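Local coordinates for cAMP-dependent protein kinase regulatory subunit (Saccharomyces cerevisiae, PDB 6XQK), which probably inhibits the kinase catalytic subunits until cAMP binds, and self-associates through its docking and dimerization domain, at residues E13-L16 with F17-E20. Sequence-based numbering, arbitrary orientation.
Sequences ELQL and FQNE
Gln15 and Asn19, together with Leu14 and Gln18, make local i to i+4 contacts within helix 8-24, the first of the two helices in this docking and dimerization (D/D) domain. Four successive backbone bonds establish the alpha-helical turn: the amide nitrogens of Phe17, Gln18, Asn19 and Glu20 reach the carbonyls of Glu13, Leu14, Gln15 and Leu16, with Gln18 N to Leu14 O the shortest at 2.9 Å. On the exposed side, Gln15 NE2 donates to Asn19 OD1 at 3.2 Å. The acceptor lies in the plane of the Gln15 amide, yet the donor stands 40° out of the Asn19 side-chain carbonyl plane, so no lone pair is met squarely. The two side-chain amide planes are 51° apart. Gln15 reaches this position because its CG is anti to the backbone N (chi1 -161°) and the chain then bends at chi2. Helix 29-49 covers another face, with Tyr36 on Leu16 and Glu20 and Ser33 on Phe17, and Arg40 forms a salt bridge with Glu13. Phe17 of the second subunit meets this Phe17 ring steeply, placing the turn at a subunit interface. Gln18 OE1 makes a weak hydrogen bond to Gln18 NE2 of that subunit. Within the chain itself, Leu14 CG approaches Gln18 OE1 to 3.3 Å, while Leu14 CD1 lies near the Phe17 ring plane at its edge, 4.4 Å from Phe17 CD2.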
# COMPACT_ATOMS: atom_id res chain seq x y z
N GLU A 13 14.05 10.20 -6.34
CA GLU A 13 13.27 9.19 -5.63
C GLU A 13 13.70 7.76 -5.97
O GLU A 13 13.67 6.87 -5.11
CB GLU A 13 11.77 9.36 -5.90
CG GLU A 13 11.18 10.61 -5.32
CD GLU A 13 10.87 10.58 -3.83
OE1 GLU A 13 11.19 9.58 -3.14
OE2 GLU A 13 10.30 11.58 -3.36
N LEU A 14 14.11 7.54 -7.21
CA LEU A 14 14.60 6.24 -7.64
C LEU A 14 15.96 5.95 -7.02
O LEU A 14 16.20 4.83 -6.58
CB LEU A 14 14.67 6.17 -9.17
CG LEU A 14 15.06 4.83 -9.75
CD1 LEU A 14 14.07 3.76 -9.38
CD2 LEU A 14 15.20 4.92 -11.25
N GLN A 15 16.83 6.96 -6.91
CA GLN A 15 18.15 6.81 -6.30
C GLN A 15 18.02 6.52 -4.79
O GLN A 15 18.76 5.71 -4.25
CB GLN A 15 19.03 8.04 -6.57
CG GLN A 15 20.53 7.81 -6.38
CD GLN A 15 21.13 6.66 -7.20
OE1 GLN A 15 21.17 6.70 -8.45
NE2 GLN A 15 21.63 5.61 -6.53
N LEU A 16 17.06 7.16 -4.12
CA LEU A 16 16.81 6.93 -2.70
C LEU A 16 16.32 5.49 -2.47
O LEU A 16 16.71 4.83 -1.49
CB LEU A 16 15.75 7.91 -2.20
CG LEU A 16 16.17 9.31 -1.78
CD1 LEU A 16 15.00 10.02 -1.12
CD2 LEU A 16 17.34 9.27 -0.81
N PHE A 17 15.44 5.01 -3.36
CA PHE A 17 14.91 3.66 -3.30
C PHE A 17 16.00 2.63 -3.56
O PHE A 17 16.17 1.71 -2.76
CB PHE A 17 13.75 3.49 -4.28
CG PHE A 17 13.27 2.08 -4.43
CD1 PHE A 17 12.72 1.39 -3.36
CD2 PHE A 17 13.30 1.45 -5.67
CE1 PHE A 17 12.24 0.10 -3.52
CE2 PHE A 17 12.82 0.16 -5.82
CZ PHE A 17 12.31 -0.51 -4.74
N GLN A 18 16.79 2.80 -4.62
CA GLN A 18 17.89 1.90 -4.94
C GLN A 18 18.91 1.82 -3.79
O GLN A 18 19.46 0.75 -3.53
CB GLN A 18 18.59 2.32 -6.23
CG GLN A 18 17.79 1.99 -7.47
CD GLN A 18 18.41 2.59 -8.72
OE1 GLN A 18 17.70 2.92 -9.67
NE2 GLN A 18 19.73 2.73 -8.78
N ASN A 19 19.14 2.96 -3.10
CA ASN A 19 20.05 3.02 -1.96
C ASN A 19 19.50 2.19 -0.80
O ASN A 19 20.26 1.51 -0.11
CB ASN A 19 20.27 4.46 -1.54
CG ASN A 19 21.16 5.24 -2.46
OD1 ASN A 19 21.74 4.70 -3.42
ND2 ASN A 19 21.29 6.55 -2.18
N GLU A 20 18.18 2.26 -0.57
CA GLU A 20 17.51 1.51 0.48
C GLU A 20 17.55 0.00 0.23
O GLU A 20 17.77 -0.77 1.16
CB GLU A 20 16.05 1.98 0.61
CG GLU A 20 15.90 3.23 1.46
CD GLU A 20 16.39 3.02 2.88
OE1 GLU A 20 15.99 2.01 3.50
OE2 GLU A 20 17.20 3.85 3.35